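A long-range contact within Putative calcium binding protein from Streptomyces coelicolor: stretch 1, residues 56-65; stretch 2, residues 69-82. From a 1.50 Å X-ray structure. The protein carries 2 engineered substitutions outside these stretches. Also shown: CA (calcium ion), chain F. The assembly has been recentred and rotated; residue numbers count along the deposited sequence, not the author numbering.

Stretch 1 56-65: LWQGLAGIAD
Stretch 2, residues 69-82: DQRITREEFVTGAV

The contact is built around Ile72, which enters the angle between two helices, 56-64 and 74-82, whose axes cross at 81° and approach to 9.2 Å. Its rotamer (chi1 m, chi2 t) carries CD1 to the first helix, 3.6 Å from Trp57 CZ3, 3.7 Å from Leu60 CG and 3.9 Å from Ala61 CA, while Ile72 CG2 lies 3.7 Å from Ala64 CB. In Trp57 (chi1 156°, chi2 -111°) and Leu60 (t, p) the CA-to-CB bond points sideways to the second stretch, yet their ends reach it.

Alanine meets alanine where the two backbones pair. Ala64 and Ala81 have CA atoms 5.0 Å apart, and Ala64 CB, pointing toward the second stretch, touches Ala81 CB at 3.7 Å; such short side chains suit so close a backbone approach. Ile63 (m, t) adds CG2 at 4.3 Å from Ala81 CB, and Leu60 CD1 reaches the edge of the Phe77 ring (chi1 t, chi2 82°), 4.5 Å from CE1. In all, 540 Å² is buried, both sides summed.

The second helix widens into a pi-type turn at 77-81, with Ala81 N bonded to Glu76 O at 3.2 Å and Val82 N to Phe77 O at 3.1 Å. Beside it, a water bridges the helices, donating to Ala64 O at 2.9 Å and Glu76 O at 2.8 Å.

Outward, the chemistry turns polar. Asp65 is the first residue to leave helical geometry (phi/psi -86/80), and Asp65 CA lies 5.2 Å from Ile72 CA. With chi1 t it offers OD2 to Gln70 N, a 2.8 Å hydrogen bond across the stretches. Gln70 takes left-handed phi/psi (63/30), and its O lies 3.6 Å from Trp57 CH2.

Calcium closes this edge, as the protein's name leads one to expect. It binds Asp65 OD1 at 2.4 Å, Asp69 OD1 and Arg71 O at 2.3 Å each, Glu76 OE1 at 2.5 Å and OE2 at 2.6 Å, a water at 2.5 Å, and one atom elsewhere in the structure. The ion's charge allows oxygens to crowd without hydrogen bonds: Asp65 OD1 sits 3.2 Å from Asp69 OD1 and 3.1 Å from Arg71 O.

The ligands are also held in place. Arg71 N donates to Asp69 OD1 (chi1 p) at 3.2 Å. Thr73 (chi1 p) caps the second helix, its OG1 accepting from Glu76 N at 3.1 Å, while Thr73 N donates to Glu76 OE1 at 3.0 Å. Glu76 (m, t, chi3 -41°) thus joins helix start and metal site.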

# COMPACT_ATOMS: atom_id res chain seq x y z
N LEU A 56 5.17 7.06 3.51
CA LEU A 56 3.74 6.91 3.24
C LEU A 56 2.95 7.15 4.53
O LEU A 56 1.91 7.80 4.49
CB LEU A 56 3.43 5.54 2.64
CG LEU A 56 1.97 5.22 2.26
CD1 LEU A 56 1.31 6.36 1.51
CD2 LEU A 56 1.97 3.96 1.42
N TRP A 57 3.42 6.60 5.64
CA TRP A 57 2.83 6.89 6.92
C TRP A 57 2.74 8.40 7.15
O TRP A 57 1.68 8.88 7.54
CB TRP A 57 3.65 6.21 8.04
CG TRP A 57 3.46 6.90 9.36
CD1 TRP A 57 4.40 7.64 10.04
CD2 TRP A 57 2.25 6.95 10.14
NE1 TRP A 57 3.86 8.12 11.22
CE2 TRP A 57 2.55 7.73 11.30
CE3 TRP A 57 0.96 6.42 9.99
CZ2 TRP A 57 1.59 7.97 12.30
CZ3 TRP A 57 0.01 6.68 10.98
CH2 TRP A 57 0.33 7.45 12.12
N GLN A 58 3.84 9.12 6.95
CA GLN A 58 3.81 10.58 7.17
C GLN A 58 2.82 11.25 6.24
O GLN A 58 2.15 12.20 6.64
CB GLN A 58 5.18 11.22 7.00
CG GLN A 58 6.22 10.75 8.02
CD GLN A 58 5.88 11.03 9.50
OE1 GLN A 58 6.57 10.52 10.41
NE2 GLN A 58 4.82 11.79 9.76
N GLY A 59 2.70 10.74 5.02
CA GLY A 59 1.73 11.31 4.07
C GLY A 59 0.31 11.11 4.58
O GLY A 59 -0.53 12.01 4.49
N LEU A 60 0.02 9.92 5.09
CA LEU A 60 -1.33 9.67 5.57
C LEU A 60 -1.62 10.43 6.86
O LEU A 60 -2.70 11.02 7.01
CB LEU A 60 -1.59 8.16 5.75
CG LEU A 60 -3.02 7.77 6.09
CD1 LEU A 60 -4.02 8.22 5.02
CD2 LEU A 60 -3.14 6.28 6.35
N ALA A 61 -0.67 10.39 7.79
CA ALA A 61 -0.80 11.11 9.05
C ALA A 61 -1.02 12.60 8.79
O ALA A 61 -1.84 13.24 9.47
CB ALA A 61 0.43 10.88 9.93
N GLY A 62 -0.32 13.16 7.79
CA GLY A 62 -0.47 14.59 7.44
C GLY A 62 -1.88 14.96 7.04
O GLY A 62 -2.38 16.07 7.34
N ILE A 63 -2.56 14.03 6.37
CA ILE A 63 -3.94 14.21 5.93
C ILE A 63 -4.96 13.94 7.05
O ILE A 63 -5.92 14.70 7.20
CB ILE A 63 -4.26 13.30 4.72
CG1 ILE A 63 -3.55 13.85 3.47
CG2 ILE A 63 -5.77 13.14 4.51
CD1 ILE A 63 -3.16 12.78 2.43
N ALA A 64 -4.73 12.89 7.83
CA ALA A 64 -5.76 12.28 8.69
C ALA A 64 -5.59 12.43 10.20
O ALA A 64 -6.58 12.37 10.94
CB ALA A 64 -5.91 10.80 8.35
N ASP A 65 -4.36 12.62 10.66
CA ASP A 65 -4.09 12.65 12.09
C ASP A 65 -4.30 14.06 12.62
O ASP A 65 -3.35 14.79 12.85
CB ASP A 65 -2.66 12.17 12.42
CG ASP A 65 -2.36 12.18 13.90
OD1 ASP A 65 -3.29 12.07 14.70
OD2 ASP A 65 -1.17 12.29 14.27
N ASP A 69 -1.59 12.98 17.67
CA ASP A 69 -1.11 11.95 18.58
C ASP A 69 -0.46 10.78 17.85
O ASP A 69 -0.08 9.80 18.49
CB ASP A 69 -2.22 11.48 19.53
CG ASP A 69 -3.31 10.65 18.84
OD1 ASP A 69 -3.39 10.64 17.57
OD2 ASP A 69 -4.08 9.99 19.58
N GLN A 70 -0.34 10.88 16.52
CA GLN A 70 0.37 9.86 15.72
C GLN A 70 -0.29 8.47 15.78
O GLN A 70 0.37 7.42 15.70
CB GLN A 70 1.88 9.86 16.08
CG GLN A 70 2.54 11.20 15.69
CD GLN A 70 3.95 11.39 16.24
OE1 GLN A 70 4.45 10.58 17.02
NE2 GLN A 70 4.58 12.48 15.83
N ARG A 71 -1.61 8.49 15.96
CA ARG A 71 -2.52 7.37 15.76
C ARG A 71 -3.64 7.95 14.90
O ARG A 71 -4.12 9.09 15.14
CB ARG A 71 -3.13 6.87 17.08
CG ARG A 71 -2.14 6.22 18.05
CD ARG A 71 -2.86 5.70 19.29
NE ARG A 71 -3.26 6.82 20.11
CZ ARG A 71 -2.56 7.26 21.14
NH1 ARG A 71 -1.43 6.63 21.46
NH2 ARG A 71 -2.98 8.30 21.85
N ILE A 72 -4.04 7.22 13.86
CA ILE A 72 -5.19 7.65 13.07
C ILE A 72 -6.35 6.72 13.41
O ILE A 72 -6.32 5.53 13.09
CB ILE A 72 -4.92 7.53 11.55
CG1 ILE A 72 -3.70 8.38 11.17
CG2 ILE A 72 -6.17 7.95 10.75
CD1 ILE A 72 -3.12 8.04 9.77
N THR A 73 -7.36 7.26 14.09
CA THR A 73 -8.52 6.47 14.47
C THR A 73 -9.44 6.22 13.27
O THR A 73 -9.35 6.93 12.26
CB THR A 73 -9.34 7.17 15.58
OG1 THR A 73 -9.78 8.44 15.12
CG2 THR A 73 -8.51 7.35 16.83
N ARG A 74 -10.30 5.20 13.41
CA ARG A 74 -11.38 4.98 12.46
C ARG A 74 -12.14 6.28 12.20
O ARG A 74 -12.35 6.65 11.04
CB ARG A 74 -12.33 3.92 13.01
CG ARG A 74 -13.13 3.16 11.95
CD ARG A 74 -13.88 1.99 12.58
NE ARG A 74 -12.98 0.94 13.06
CZ ARG A 74 -12.56 -0.08 12.33
NH1 ARG A 74 -12.93 -0.19 11.05
NH2 ARG A 74 -11.75 -0.99 12.86
N GLU A 75 -12.50 6.99 13.27
CA GLU A 75 -13.24 8.25 13.14
C GLU A 75 -12.49 9.31 12.34
O GLU A 75 -13.07 9.94 11.44
CB GLU A 75 -13.64 8.78 14.53
CG GLU A 75 -14.81 9.77 14.53
CD GLU A 75 -16.14 9.16 14.09
OE1 GLU A 75 -16.22 7.94 13.85
OE2 GLU A 75 -17.13 9.93 13.99
N GLU A 76 -11.20 9.49 12.63
CA GLU A 76 -10.34 10.41 11.88
C GLU A 76 -10.27 10.06 10.38
O GLU A 76 -10.26 10.94 9.51
CB GLU A 76 -8.93 10.42 12.47
CG GLU A 76 -8.81 11.29 13.71
CD GLU A 76 -7.43 11.24 14.35
OE1 GLU A 76 -6.84 10.15 14.42
OE2 GLU A 76 -6.93 12.28 14.80
N PHE A 77 -10.21 8.76 10.10
CA PHE A 77 -10.15 8.30 8.72
C PHE A 77 -11.47 8.52 8.00
O PHE A 77 -11.48 9.05 6.90
CB PHE A 77 -9.75 6.83 8.66
CG PHE A 77 -9.47 6.35 7.27
CD1 PHE A 77 -8.23 6.58 6.68
CD2 PHE A 77 -10.45 5.67 6.54
CE1 PHE A 77 -7.96 6.15 5.38
CE2 PHE A 77 -10.18 5.24 5.25
CZ PHE A 77 -8.95 5.47 4.67
N VAL A 78 -12.58 8.12 8.63
CA VAL A 78 -13.92 8.22 8.03
C VAL A 78 -14.32 9.69 7.87
O VAL A 78 -14.66 10.11 6.76
CB VAL A 78 -14.99 7.42 8.85
CG1 VAL A 78 -16.40 7.67 8.33
CG2 VAL A 78 -14.69 5.93 8.83
N THR A 79 -14.26 10.46 8.96
CA THR A 79 -14.73 11.87 8.96
C THR A 79 -13.77 12.87 8.27
O THR A 79 -14.19 13.97 7.87
CB THR A 79 -15.03 12.40 10.41
OG1 THR A 79 -13.82 12.39 11.18
CG2 THR A 79 -16.10 11.53 11.11
N GLY A 80 -12.50 12.50 8.15
CA GLY A 80 -11.49 13.40 7.61
C GLY A 80 -10.85 12.91 6.32
O GLY A 80 -11.00 13.54 5.27
N ALA A 81 -10.18 11.76 6.41
CA ALA A 81 -9.30 11.28 5.35
C ALA A 81 -10.00 10.94 4.04
O ALA A 81 -9.46 11.20 2.97
CB ALA A 81 -8.46 10.08 5.83
N VAL A 82 -11.18 10.33 4.12
CA VAL A 82 -11.89 9.87 2.92
C VAL A 82 -12.10 10.97 1.87
O VAL A 82 -11.74 10.78 0.71
CB VAL A 82 -13.23 9.17 3.26
CG1 VAL A 82 -14.01 8.80 1.98
CG2 VAL A 82 -12.97 7.95 4.11
CA CA F . -5.06 10.98 15.97
O HOH W 1 -9.11 13.44 10.10
O HOH W 2 -6.50 10.01 17.78